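PDB 6V98: cysteine hydrolase from Vibrio cholerae, which serves as a toxic effector of the type VI secretion system and probably acts as a papain-like (clan CA) cysteine hydrolase on a target in rival bacteria. Local coordinates for residues N3-I8 and L49-T54; F12-I17 and E110-G115; G55-Y60 and V79-V84; P73-K78 and P140-Y145; V99-S104 and L190-K195. All coordinates share one frame; numbering follows the deposited sequence.

Interaction 1 (N3-I8 and L49-T54); sequences NDDFLI and LINGET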
# COMPACT_ATOMS: atom_id res chain seq x y z
N ASN A 3 -8.60 16.79 -10.61
CA ASN A 3 -7.49 16.60 -9.68
C ASN A 3 -6.96 15.18 -9.78
O ASN A 3 -7.74 14.22 -9.79
CB ASN A 3 -7.94 16.89 -8.25
CG ASN A 3 -6.79 16.93 -7.25
OD1 ASN A 3 -5.73 17.50 -7.53
ND2 ASN A 3 -7.00 16.31 -6.09
N ASP A 4 -5.64 15.04 -9.88
CA ASP A 4 -5.01 13.72 -9.97
C ASP A 4 -5.38 12.84 -8.79
O ASP A 4 -5.54 13.31 -7.66
CB ASP A 4 -3.49 13.85 -10.03
CG ASP A 4 -2.96 14.01 -11.45
OD1 ASP A 4 -3.72 13.79 -12.40
OD2 ASP A 4 -1.78 14.37 -11.60
N ASP A 5 -5.50 11.54 -9.05
CA ASP A 5 -5.70 10.57 -7.98
C ASP A 5 -4.40 10.41 -7.19
O ASP A 5 -3.34 10.92 -7.56
CB ASP A 5 -6.15 9.23 -8.56
CG ASP A 5 -7.39 9.37 -9.42
OD1 ASP A 5 -8.38 9.99 -8.96
OD2 ASP A 5 -7.37 8.87 -10.56
N PHE A 6 -4.51 9.67 -6.08
CA PHE A 6 -3.39 9.41 -5.19
C PHE A 6 -3.20 7.91 -5.06
O PHE A 6 -4.17 7.17 -4.89
CB PHE A 6 -3.61 9.97 -3.77
CG PHE A 6 -3.89 11.45 -3.71
CD1 PHE A 6 -5.13 11.96 -4.08
CD2 PHE A 6 -2.94 12.33 -3.22
CE1 PHE A 6 -5.40 13.33 -3.99
CE2 PHE A 6 -3.19 13.71 -3.13
CZ PHE A 6 -4.42 14.20 -3.52
N LEU A 7 -1.94 7.47 -5.14
CA LEU A 7 -1.54 6.11 -4.77
C LEU A 7 -0.43 6.24 -3.74
O LEU A 7 0.61 6.85 -4.03
CB LEU A 7 -1.09 5.29 -5.98
CG LEU A 7 -1.06 3.78 -5.75
CD1 LEU A 7 -2.49 3.23 -5.71
CD2 LEU A 7 -0.24 3.05 -6.83
N ILE A 8 -0.65 5.70 -2.55
CA ILE A 8 0.28 5.86 -1.44
C ILE A 8 0.73 4.48 -0.99
O ILE A 8 0.09 3.88 -0.10
CB ILE A 8 -0.35 6.65 -0.28
CG1 ILE A 8 -0.94 7.96 -0.79
CG2 ILE A 8 0.67 6.90 0.82
CD1 ILE A 8 -1.62 8.78 0.29
N LEU A 49 -5.32 3.94 -1.84
CA LEU A 49 -5.76 4.46 -3.13
C LEU A 49 -6.84 5.50 -2.89
O LEU A 49 -7.84 5.21 -2.23
CB LEU A 49 -6.30 3.32 -4.01
CG LEU A 49 -7.02 3.78 -5.28
CD1 LEU A 49 -6.02 4.32 -6.28
CD2 LEU A 49 -7.80 2.63 -5.89
N ILE A 50 -6.65 6.70 -3.43
CA ILE A 50 -7.59 7.80 -3.19
C ILE A 50 -8.06 8.40 -4.51
O ILE A 50 -7.24 8.74 -5.37
CB ILE A 50 -6.97 8.90 -2.32
CG1 ILE A 50 -6.55 8.32 -0.98
CG2 ILE A 50 -7.99 10.03 -2.12
CD1 ILE A 50 -5.64 9.23 -0.19
N ASN A 51 -9.38 8.53 -4.66
CA ASN A 51 -9.98 9.29 -5.75
C ASN A 51 -9.73 10.78 -5.55
O ASN A 51 -10.19 11.37 -4.56
CB ASN A 51 -11.49 9.02 -5.81
CG ASN A 51 -12.13 9.60 -7.06
OD1 ASN A 51 -12.04 10.80 -7.32
ND2 ASN A 51 -12.75 8.74 -7.86
N GLY A 52 -9.01 11.40 -6.49
CA GLY A 52 -8.65 12.80 -6.36
C GLY A 52 -9.81 13.77 -6.48
O GLY A 52 -9.68 14.93 -6.06
N GLU A 53 -10.93 13.33 -7.05
CA GLU A 53 -12.13 14.16 -7.16
C GLU A 53 -12.99 14.09 -5.91
O GLU A 53 -13.50 15.12 -5.45
CB GLU A 53 -12.98 13.72 -8.35
CG GLU A 53 -12.27 13.76 -9.68
CD GLU A 53 -12.59 15.01 -10.47
OE1 GLU A 53 -13.07 15.98 -9.85
OE2 GLU A 53 -12.37 15.00 -11.70
N THR A 54 -13.18 12.89 -5.35
CA THR A 54 -14.17 12.66 -4.31
C THR A 54 -13.59 12.35 -2.95
O THR A 54 -14.31 12.45 -1.95
CB THR A 54 -15.09 11.49 -4.70
OG1 THR A 54 -14.29 10.31 -4.85
CG2 THR A 54 -15.79 11.78 -6.01
O HOH W 1 -10.68 11.16 -10.12

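Interaction 2 (F12-I17 and E110-G115); sequences FPDYLI and EGRISG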
# COMPACT_ATOMS: atom_id res chain seq x y z
N PHE A 12 5.56 -0.63 6.71
CA PHE A 12 5.67 -0.62 8.16
C PHE A 12 7.03 -1.21 8.48
O PHE A 12 7.16 -2.44 8.62
CB PHE A 12 4.54 -1.45 8.79
CG PHE A 12 3.17 -1.12 8.24
CD1 PHE A 12 2.62 -1.86 7.20
CD2 PHE A 12 2.44 -0.05 8.76
CE1 PHE A 12 1.37 -1.54 6.69
CE2 PHE A 12 1.19 0.27 8.27
CZ PHE A 12 0.65 -0.48 7.23
N PRO A 13 8.08 -0.40 8.57
CA PRO A 13 9.44 -0.97 8.62
C PRO A 13 9.73 -1.74 9.89
O PRO A 13 10.68 -2.54 9.90
CB PRO A 13 10.35 0.26 8.50
CG PRO A 13 9.46 1.44 8.32
CD PRO A 13 8.10 1.06 8.77
N ASP A 14 8.97 -1.52 10.96
CA ASP A 14 9.22 -2.19 12.23
C ASP A 14 8.31 -3.39 12.45
O ASP A 14 8.31 -3.97 13.53
CB ASP A 14 9.07 -1.19 13.37
CG ASP A 14 10.06 -0.05 13.25
OD1 ASP A 14 11.23 -0.32 12.92
OD2 ASP A 14 9.66 1.10 13.47
N TYR A 15 7.53 -3.75 11.43
CA TYR A 15 6.64 -4.91 11.45
C TYR A 15 7.46 -6.18 11.59
O TYR A 15 8.49 -6.35 10.94
CB TYR A 15 5.85 -4.91 10.15
CG TYR A 15 4.74 -5.91 9.98
CD1 TYR A 15 3.42 -5.52 10.11
CD2 TYR A 15 5.01 -7.22 9.61
CE1 TYR A 15 2.39 -6.41 9.91
CE2 TYR A 15 3.98 -8.13 9.41
CZ TYR A 15 2.68 -7.71 9.56
OH TYR A 15 1.65 -8.60 9.37
N LEU A 16 6.99 -7.10 12.44
CA LEU A 16 7.75 -8.31 12.75
C LEU A 16 7.09 -9.51 12.09
O LEU A 16 5.90 -9.76 12.31
CB LEU A 16 7.84 -8.52 14.26
CG LEU A 16 8.78 -7.54 14.98
CD1 LEU A 16 8.60 -7.60 16.48
CD2 LEU A 16 10.22 -7.81 14.59
N ILE A 17 7.86 -10.25 11.31
CA ILE A 17 7.33 -11.41 10.60
C ILE A 17 7.54 -12.70 11.39
O ILE A 17 6.70 -13.61 11.35
CB ILE A 17 7.97 -11.46 9.18
CG1 ILE A 17 7.51 -10.23 8.38
CG2 ILE A 17 7.59 -12.73 8.45
CD1 ILE A 17 8.37 -9.90 7.17
N GLU A 110 0.65 -1.48 14.71
CA GLU A 110 0.67 -0.22 15.45
C GLU A 110 2.05 0.42 15.40
O GLU A 110 2.51 1.02 16.37
CB GLU A 110 0.20 -0.42 16.90
CG GLU A 110 -1.25 -0.86 17.02
CD GLU A 110 -1.62 -1.23 18.44
OE1 GLU A 110 -1.35 -2.37 18.85
OE2 GLU A 110 -2.14 -0.36 19.15
N GLY A 111 2.71 0.28 14.25
CA GLY A 111 4.02 0.85 14.04
C GLY A 111 3.98 2.05 13.11
O GLY A 111 2.95 2.43 12.56
N ARG A 112 5.17 2.63 12.91
CA ARG A 112 5.30 3.79 12.04
C ARG A 112 5.17 3.37 10.58
O ARG A 112 5.31 2.20 10.22
CB ARG A 112 6.65 4.49 12.25
CG ARG A 112 7.86 3.76 11.67
CD ARG A 112 9.18 4.39 12.11
NE ARG A 112 10.35 3.61 11.69
CZ ARG A 112 11.07 3.86 10.60
NH1 ARG A 112 10.73 4.85 9.77
NH2 ARG A 112 12.13 3.12 10.31
N ILE A 113 4.90 4.36 9.73
CA ILE A 113 4.73 4.16 8.30
C ILE A 113 5.80 4.95 7.57
O ILE A 113 6.07 6.10 7.91
CB ILE A 113 3.32 4.60 7.85
CG1 ILE A 113 2.27 3.68 8.48
CG2 ILE A 113 3.22 4.65 6.30
CD1 ILE A 113 0.85 4.05 8.17
N SER A 114 6.44 4.31 6.59
CA SER A 114 7.22 4.98 5.56
C SER A 114 6.47 4.84 4.25
O SER A 114 6.14 3.73 3.86
CB SER A 114 8.62 4.36 5.43
OG SER A 114 9.38 4.48 6.62
N GLY A 115 6.21 5.96 3.55
CA GLY A 115 5.44 5.90 2.33
C GLY A 115 5.98 6.84 1.26
O GLY A 115 6.90 7.62 1.49
O HOH W 2 6.42 0.01 11.27
O HOH W 3 7.30 1.80 14.65

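Interaction 3 (G55-Y60 and V79-V84); sequences GVTRYY and VGVSNV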
# COMPACT_ATOMS: atom_id res chain seq x y z
N GLY A 55 -12.31 11.97 -2.88
CA GLY A 55 -11.72 11.56 -1.62
C GLY A 55 -12.06 10.15 -1.20
O GLY A 55 -11.65 9.73 -0.10
N VAL A 56 -12.81 9.40 -2.01
CA VAL A 56 -13.08 8.00 -1.71
C VAL A 56 -11.76 7.25 -1.63
O VAL A 56 -10.92 7.35 -2.54
CB VAL A 56 -14.01 7.39 -2.77
CG1 VAL A 56 -14.14 5.89 -2.57
CG2 VAL A 56 -15.39 8.06 -2.74
N THR A 57 -11.59 6.47 -0.56
CA THR A 57 -10.32 5.85 -0.18
C THR A 57 -10.47 4.34 -0.07
O THR A 57 -11.46 3.84 0.48
CB THR A 57 -9.83 6.43 1.16
OG1 THR A 57 -9.72 7.86 1.05
CG2 THR A 57 -8.47 5.89 1.55
N ARG A 58 -9.49 3.60 -0.59
CA ARG A 58 -9.39 2.15 -0.46
C ARG A 58 -8.02 1.78 0.09
O ARG A 58 -7.04 2.48 -0.12
CB ARG A 58 -9.58 1.44 -1.82
CG ARG A 58 -10.81 1.87 -2.58
CD ARG A 58 -12.04 1.35 -1.89
NE ARG A 58 -13.24 1.59 -2.68
CZ ARG A 58 -14.29 2.28 -2.27
NH1 ARG A 58 -14.30 2.83 -1.05
NH2 ARG A 58 -15.34 2.44 -3.07
N TYR A 59 -7.96 0.62 0.74
CA TYR A 59 -6.69 0.08 1.20
C TYR A 59 -6.64 -1.41 0.86
O TYR A 59 -7.59 -2.14 1.14
CB TYR A 59 -6.48 0.29 2.71
CG TYR A 59 -5.21 -0.34 3.22
CD1 TYR A 59 -5.21 -1.64 3.73
CD2 TYR A 59 -3.99 0.33 3.15
CE1 TYR A 59 -4.04 -2.24 4.16
CE2 TYR A 59 -2.81 -0.27 3.57
CZ TYR A 59 -2.85 -1.55 4.08
OH TYR A 59 -1.69 -2.15 4.52
N TYR A 60 -5.55 -1.83 0.22
CA TYR A 60 -5.32 -3.22 -0.14
C TYR A 60 -3.92 -3.64 0.28
O TYR A 60 -3.00 -2.82 0.34
CB TYR A 60 -5.46 -3.43 -1.66
CG TYR A 60 -6.87 -3.51 -2.17
CD1 TYR A 60 -7.64 -2.36 -2.38
CD2 TYR A 60 -7.45 -4.74 -2.45
CE1 TYR A 60 -8.95 -2.45 -2.86
CE2 TYR A 60 -8.74 -4.85 -2.93
CZ TYR A 60 -9.49 -3.72 -3.13
OH TYR A 60 -10.78 -3.88 -3.61
N VAL A 79 -9.00 -3.76 3.37
CA VAL A 79 -9.37 -3.31 4.71
C VAL A 79 -10.16 -2.03 4.55
O VAL A 79 -9.66 -1.07 3.96
CB VAL A 79 -8.14 -3.07 5.60
CG1 VAL A 79 -8.59 -2.64 7.00
CG2 VAL A 79 -7.27 -4.32 5.66
N GLY A 80 -11.37 -2.00 5.09
CA GLY A 80 -12.15 -0.78 5.09
C GLY A 80 -11.47 0.33 5.88
O GLY A 80 -10.99 0.09 6.99
N VAL A 81 -11.39 1.54 5.30
CA VAL A 81 -10.82 2.70 5.97
C VAL A 81 -11.73 3.90 5.73
O VAL A 81 -12.61 3.89 4.87
CB VAL A 81 -9.38 3.03 5.50
CG1 VAL A 81 -8.41 1.93 5.93
CG2 VAL A 81 -9.34 3.24 3.99
N SER A 82 -11.51 4.95 6.52
CA SER A 82 -12.25 6.18 6.32
C SER A 82 -11.84 6.82 4.99
O SER A 82 -10.74 6.61 4.49
CB SER A 82 -12.00 7.16 7.47
OG SER A 82 -12.39 6.60 8.72
N ASN A 83 -12.75 7.61 4.43
CA ASN A 83 -12.39 8.45 3.30
C ASN A 83 -11.66 9.69 3.80
O ASN A 83 -11.82 10.12 4.95
CB ASN A 83 -13.62 8.86 2.51
CG ASN A 83 -14.29 7.68 1.85
OD1 ASN A 83 -13.63 6.71 1.50
ND2 ASN A 83 -15.60 7.75 1.69
N VAL A 84 -10.85 10.27 2.92
CA VAL A 84 -10.16 11.51 3.23
C VAL A 84 -10.97 12.68 2.69
O VAL A 84 -11.91 12.52 1.91
CB VAL A 84 -8.72 11.52 2.66
CG1 VAL A 84 -7.91 10.37 3.24
CG2 VAL A 84 -8.74 11.45 1.12
O HOH W 4 -12.34 1.72 2.42
O HOH W 5 -16.46 4.72 0.16
O HOH W 6 -10.70 -0.22 1.53

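Interaction 4 (P73-K78 and P140-Y145); sequences PGNVRK and PDKIPY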
# COMPACT_ATOMS: atom_id res chain seq x y z
N PRO A 73 -0.35 -20.47 -0.31
CA PRO A 73 -0.15 -19.38 0.65
C PRO A 73 -0.16 -18.02 -0.02
O PRO A 73 0.22 -17.87 -1.18
CB PRO A 73 1.22 -19.69 1.26
CG PRO A 73 1.45 -21.15 0.99
CD PRO A 73 0.79 -21.41 -0.33
N GLY A 74 -0.59 -17.02 0.74
CA GLY A 74 -0.60 -15.65 0.24
C GLY A 74 -1.95 -15.26 -0.33
O GLY A 74 -2.49 -15.96 -1.18
N ASN A 75 -2.52 -14.15 0.16
CA ASN A 75 -3.81 -13.69 -0.32
C ASN A 75 -3.85 -12.18 -0.27
O ASN A 75 -3.23 -11.55 0.59
CB ASN A 75 -4.98 -14.22 0.51
CG ASN A 75 -5.16 -15.72 0.37
OD1 ASN A 75 -5.76 -16.20 -0.60
ND2 ASN A 75 -4.62 -16.47 1.33
N VAL A 76 -4.60 -11.60 -1.20
CA VAL A 76 -4.90 -10.17 -1.17
C VAL A 76 -6.04 -9.94 -0.20
O VAL A 76 -7.00 -10.73 -0.14
CB VAL A 76 -5.28 -9.67 -2.57
CG1 VAL A 76 -5.65 -8.18 -2.54
CG2 VAL A 76 -4.16 -9.95 -3.56
N ARG A 77 -5.97 -8.86 0.56
CA ARG A 77 -7.13 -8.48 1.35
C ARG A 77 -7.35 -6.98 1.26
O ARG A 77 -6.43 -6.20 0.99
CB ARG A 77 -7.00 -8.96 2.81
CG ARG A 77 -6.33 -8.04 3.76
CD ARG A 77 -6.49 -8.51 5.24
NE ARG A 77 -5.64 -7.71 6.10
CZ ARG A 77 -5.47 -7.88 7.41
NH1 ARG A 77 -6.11 -8.85 8.05
NH2 ARG A 77 -4.66 -7.06 8.07
N LYS A 78 -8.60 -6.61 1.44
CA LYS A 78 -9.04 -5.23 1.43
C LYS A 78 -9.46 -4.90 2.86
O LYS A 78 -10.15 -5.70 3.49
CB LYS A 78 -10.22 -5.07 0.48
CG LYS A 78 -10.88 -3.73 0.51
CD LYS A 78 -12.07 -3.72 -0.43
CE LYS A 78 -12.53 -2.30 -0.64
NZ LYS A 78 -12.94 -1.67 0.65
N PRO A 140 -6.67 -21.88 -8.63
CA PRO A 140 -5.60 -22.87 -8.73
C PRO A 140 -4.34 -22.34 -9.38
O PRO A 140 -3.28 -22.97 -9.23
CB PRO A 140 -6.23 -23.97 -9.60
CG PRO A 140 -7.68 -23.81 -9.41
CD PRO A 140 -7.92 -22.34 -9.27
N ASP A 141 -4.43 -21.26 -10.15
CA ASP A 141 -3.31 -20.66 -10.85
C ASP A 141 -2.67 -19.51 -10.07
O ASP A 141 -1.78 -18.83 -10.60
CB ASP A 141 -3.74 -20.17 -12.24
CG ASP A 141 -3.81 -21.30 -13.26
OD1 ASP A 141 -4.29 -21.07 -14.39
OD2 ASP A 141 -3.39 -22.43 -12.94
N LYS A 142 -3.11 -19.28 -8.84
CA LYS A 142 -2.54 -18.21 -8.02
C LYS A 142 -1.05 -18.44 -7.81
O LYS A 142 -0.62 -19.56 -7.49
CB LYS A 142 -3.26 -18.15 -6.67
CG LYS A 142 -2.82 -16.98 -5.78
CD LYS A 142 -3.66 -16.90 -4.51
CE LYS A 142 -3.42 -18.09 -3.59
NZ LYS A 142 -4.26 -17.98 -2.33
N ILE A 143 -0.26 -17.39 -8.00
CA ILE A 143 1.19 -17.50 -7.78
C ILE A 143 1.46 -17.58 -6.29
O ILE A 143 1.02 -16.68 -5.54
CB ILE A 143 1.92 -16.30 -8.39
CG1 ILE A 143 1.68 -16.20 -9.89
CG2 ILE A 143 3.41 -16.41 -8.10
CD1 ILE A 143 2.32 -17.33 -10.64
N PRO A 144 2.20 -18.58 -5.81
CA PRO A 144 2.39 -18.74 -4.36
C PRO A 144 3.21 -17.61 -3.76
O PRO A 144 4.09 -17.04 -4.40
CB PRO A 144 3.15 -20.07 -4.24
CG PRO A 144 3.00 -20.74 -5.58
CD PRO A 144 2.86 -19.65 -6.58
N TYR A 145 2.90 -17.32 -2.49
CA TYR A 145 3.69 -16.38 -1.71
C TYR A 145 5.16 -16.80 -1.69
O TYR A 145 5.49 -17.98 -1.54
CB TYR A 145 3.14 -16.33 -0.29
CG TYR A 145 3.88 -15.36 0.59
CD1 TYR A 145 4.91 -15.79 1.41
CD2 TYR A 145 3.56 -14.02 0.58
CE1 TYR A 145 5.61 -14.90 2.21
CE2 TYR A 145 4.24 -13.14 1.36
CZ TYR A 145 5.27 -13.57 2.18
OH TYR A 145 5.97 -12.69 2.98
O HOH W 7 -0.26 -16.11 -3.33

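Interaction 5 (V99-S104 and L190-K195); sequences VLKEVS and LDYDYK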
# COMPACT_ATOMS: atom_id res chain seq x y z
N VAL A 99 -6.82 8.01 8.53
CA VAL A 99 -6.61 6.80 7.74
C VAL A 99 -5.31 6.12 8.13
O VAL A 99 -5.24 4.89 8.20
CB VAL A 99 -6.62 7.14 6.24
CG1 VAL A 99 -6.16 5.94 5.40
CG2 VAL A 99 -8.01 7.60 5.82
N LEU A 100 -4.25 6.90 8.36
CA LEU A 100 -2.96 6.29 8.68
C LEU A 100 -3.04 5.55 10.01
O LEU A 100 -2.55 4.43 10.14
CB LEU A 100 -1.87 7.35 8.69
CG LEU A 100 -1.54 7.94 7.31
CD1 LEU A 100 -0.49 9.05 7.42
CD2 LEU A 100 -1.08 6.84 6.32
N LYS A 101 -3.68 6.17 11.00
CA LYS A 101 -3.88 5.48 12.27
C LYS A 101 -4.68 4.19 12.09
O LYS A 101 -4.36 3.16 12.69
CB LYS A 101 -4.60 6.41 13.25
CG LYS A 101 -4.51 5.95 14.67
CD LYS A 101 -5.06 7.00 15.62
CE LYS A 101 -4.27 6.98 16.92
NZ LYS A 101 -4.70 5.86 17.79
N GLU A 102 -5.74 4.23 11.28
CA GLU A 102 -6.53 3.03 11.02
C GLU A 102 -5.65 1.93 10.44
O GLU A 102 -5.67 0.79 10.90
CB GLU A 102 -7.69 3.35 10.08
CG GLU A 102 -8.81 4.20 10.73
CD GLU A 102 -9.84 4.67 9.72
OE1 GLU A 102 -9.52 4.69 8.53
OE2 GLU A 102 -10.97 5.03 10.12
N VAL A 103 -4.86 2.28 9.42
CA VAL A 103 -4.06 1.29 8.70
C VAL A 103 -2.98 0.72 9.61
O VAL A 103 -2.72 -0.49 9.61
CB VAL A 103 -3.49 1.93 7.43
CG1 VAL A 103 -2.39 1.09 6.84
CG2 VAL A 103 -4.62 2.14 6.41
N SER A 104 -2.36 1.58 10.42
CA SER A 104 -1.32 1.11 11.33
C SER A 104 -1.88 0.11 12.34
O SER A 104 -1.25 -0.92 12.62
CB SER A 104 -0.68 2.30 12.05
OG SER A 104 0.28 1.83 12.97
N LEU A 190 6.42 10.20 2.72
CA LEU A 190 5.42 10.25 3.78
C LEU A 190 5.98 9.53 4.99
O LEU A 190 6.48 8.40 4.86
CB LEU A 190 4.10 9.60 3.34
CG LEU A 190 2.97 9.50 4.36
CD1 LEU A 190 2.65 10.87 4.90
CD2 LEU A 190 1.74 8.86 3.76
N ASP A 191 5.96 10.19 6.15
CA ASP A 191 6.36 9.58 7.41
C ASP A 191 5.23 9.75 8.41
O ASP A 191 4.67 10.85 8.53
CB ASP A 191 7.66 10.19 7.94
CG ASP A 191 8.88 9.70 7.18
OD1 ASP A 191 9.38 8.60 7.51
OD2 ASP A 191 9.32 10.41 6.24
N TYR A 192 4.90 8.68 9.13
CA TYR A 192 3.83 8.74 10.11
C TYR A 192 4.26 7.94 11.33
O TYR A 192 4.75 6.82 11.19
CB TYR A 192 2.51 8.18 9.56
CG TYR A 192 1.48 7.92 10.62
CD1 TYR A 192 0.72 8.95 11.15
CD2 TYR A 192 1.25 6.63 11.10
CE1 TYR A 192 -0.24 8.72 12.14
CE2 TYR A 192 0.29 6.39 12.09
CZ TYR A 192 -0.44 7.43 12.60
OH TYR A 192 -1.39 7.20 13.57
N ASP A 193 4.08 8.52 12.51
CA ASP A 193 4.35 7.81 13.76
C ASP A 193 3.03 7.53 14.47
O ASP A 193 2.25 8.46 14.71
CB ASP A 193 5.29 8.59 14.67
CG ASP A 193 5.58 7.85 15.96
OD1 ASP A 193 6.29 6.82 15.91
OD2 ASP A 193 5.08 8.29 17.02
N TYR A 194 2.80 6.26 14.81
CA TYR A 194 1.54 5.87 15.43
C TYR A 194 1.46 6.35 16.87
O TYR A 194 0.41 6.83 17.31
CB TYR A 194 1.39 4.36 15.37
CG TYR A 194 0.09 3.83 15.96
CD1 TYR A 194 -1.07 3.80 15.20
CD2 TYR A 194 0.04 3.33 17.25
CE1 TYR A 194 -2.26 3.31 15.73
CE2 TYR A 194 -1.13 2.84 17.79
CZ TYR A 194 -2.28 2.83 17.01
OH TYR A 194 -3.46 2.33 17.53
N LYS A 195 2.57 6.23 17.61
CA LYS A 195 2.54 6.58 19.03
C LYS A 195 2.28 8.06 19.24
O LYS A 195 1.50 8.44 20.12
CB LYS A 195 3.86 6.17 19.69
CG LYS A 195 3.89 4.74 20.21
CD LYS A 195 2.48 4.20 20.32
CE LYS A 195 2.47 2.79 20.87
NZ LYS A 195 1.07 2.37 21.08

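Interaction 1 (N3-I8 and L49-T54)
Asp5 has CG anti to its own carbonyl carbon (chi1 -55°), and the carboxylate's own turn brings OD1 to Gly52 N. Asn3 has CG anti to the backbone N (chi1 -171°), beside its carbonyl carbon. Asn3 ND2 donates to Gly52 O at 3.0 Å and also bonds to Gly89 O. The two residues hold the turn after strand 44-50, which pairs antiparallel with strand 5-12 in the central sheet. Phe6 and Ile50 form a hydrogen-bonded pair, with Phe6 N to Ile50 O at 3.0 Å and Ile50 N to Phe6 O at 2.9 Å. On one face Phe6 CB packs on Ile50 CB at 3.8 Å. Gly52 CA lies at the edge of the Phe6 ring. On the other face Leu7 CD1 touches Leu49 CD1 at 3.7 Å. Asn51 OD1 accepts from Glu53 N in an Asx turn, and also from Thr54 N. Asp5 OD2 accepts from the backbone N of Phe122 and of Phe123. Gly52 N donates to Asp5 OD1 at 2.9 Å, nearly straight at 172°, on the anti lone pair.

Interaction 2 (F12-I17 and E110-G115)
The Arg112 guanidinium carries Pro13 CG on one face, 3.6 Å above the plane and over its centre. Asp14 OD2 sits at its edge. Phe12 CE2 lies 3.6 Å from Ile113 CG1, the two side chains side by side. Phe12 to Tyr15 form a type I beta turn, closed by Tyr15 N to Phe12 O. The turn leaves strand 5-12 where its antiparallel neighbour in the sheet, strand 113-120, begins. Arg112 CG stands between the backbone N and the carbonyl carbon (chi1 74°). From CG to NE the chain runs extended across Pro13 and Asp14, at about a right angle to both. The carboxylate and guanidinium planes are 55° apart, and NE is the one guanidinium nitrogen that bonds across this contact. Pro13 CG also presses against Ser114 OG at 3.5 Å, and Pro13 CD lies 3.3 Å from Arg112 O. One water joins Asp14 N to Arg112 O. Another donates to Asp14 OD2 and accepts from Arg112 N. The Ser114 side chain packs on Glu181 and Gln184, both residues of the calcium sites. The salt bridge runs from Arg112 NE to Asp14 OD2 at 3.2 Å, bent to 138° at the hydrogen.

Interaction 3 (G55-Y60 and V79-V84)
Thr57 faces the segment 79-84 with both branches of its side chain. CG2 is anti to the backbone N and touches Val81 CG2 at 3.7 Å, the Thr57 and Val81 side chains crossing at about a right angle. Thr57 OG1 is anti to the carbonyl carbon (chi1 -57°) and donates to Gly55 O at 2.9 Å. Gly55 O also accepts from Val84 N, at 3.2 Å. Asn83 OD1 takes Thr57 N at 2.9 Å. That donor stands well above the carbonyl plane of the Asn83 amide. Gly55 has a positive phi of 79°, a backbone that calls for glycine. The segment 79-84 runs on from strand 75-78, roughly antiparallel to 55-59, beside strand 57-63 of the antiparallel sheet. Val79 N bonds to Tyr59 O at 3.1 Å. Beyond it, one water joins Val79 O to Tyr59 N. Another water accepts from Val81 N and lies 3.0 Å from Thr57 O. Tyr59 has CG anti to the backbone N (chi1 176°), and its side chain lies alongside that of Val79, Tyr59 CD1 to Val79 CB at 3.8 Å. The Tyr59 hydroxyl bonds to Glu61. Val81 CG1 approaches Tyr59 CB at 4.1 Å.

Interaction 4 (P73-K78 and P140-Y145)
Pro73, Lys142 and Tyr145 bury the most surface in this contact. Lys142 extends across to Gly74 and Asn75. Its chain is extended as far as CD and bends at chi3 (67°), which sets Lys142 CE 3.3 Å from Gly74 O. Lys142 NZ donates to Gly74 O and to Asn75 OD1, both at 2.9 Å. It is tilted 21° from the Gly74 carbonyl plane and stands well above that of the Asn75 amide. The Asn75 and Lys142 side chains cross at about a right angle. Asn137 O, Ile72 O and Ser70 OG are also within bonding reach of NZ, so five neutral oxygens share what are probably three protons. Tyr145 N donates to Pro73 O at 3.0 Å. Tyr145 CB packs on Pro73 CB at 4.2 Å. Gly74 has a positive phi of 95°, which calls for glycine, and its bare CA lies 3.8 Å from Tyr145 CB. The contact ties the loop between helices 123-134 and 154-162 to the start of strand 75-78, an outermost strand of the antiparallel sheet.

Interaction 5 (V99-S104 and L190-K195)
Leu100 CB lies over the centre of the Tyr192 ring, 3.8 Å from the centroid and 6° off the ring normal. This CH-pi contact is the tight part. The side chains slide past each other in opposite directions, and Leu100 CD1 reaches back to Tyr192 CB at 3.8 Å. Leu190 CD2 approaches Leu100 CD1 at 4.3 Å, and Leu199 touches both leucines. Ser104 CB stands at the edge of the Tyr192 ring. Here helix 93-107 packs on one face of the antiparallel sheet, the axis of 99-104 at 67° to that of strand 190-193 and 9.5 Å away. The more open side lies toward Tyr194 and Lys101, both partly exposed. Tyr194 CD1 is 3.3 Å from Ser104 OG, whose bond goes to Gly111 O. The Lys101 and Tyr194 side chains cross at about a right angle, Lys101 CG to Tyr194 CE1 at 3.6 Å. The Lys101 chain then bends at chi3 and chi4, and its NZ comes to 3.8 Å from Tyr194 OH. Tyr192 OH rests 3.3 Å from Lys101 CB and is bonded to Asn197.

All five contacts reach the same antiparallel sheet. Interactions 1 and 3 meet along the neighbouring strands 44-50 and 57-63, where Leu49 O and Arg58 N lie 2.8 Å apart. Interactions 2 and 5 have centres 9 Å apart and meet along strands 113-120 and 188-193, with Gly115 N 2.8 Å from Leu190 O. Interactions 3 and 5 are joined by Ser82 OG and Glu102 OE2. Interaction 4 stands at the far edge, about 26 Å between centres from interactions 1 and 5, and meets interaction 3 through Tyr60 and Val76. A bound calcium ion lies about 5 Å from the Ser114 side chain in interaction 2, and one about 9 Å from that of Leu190 in interaction 5.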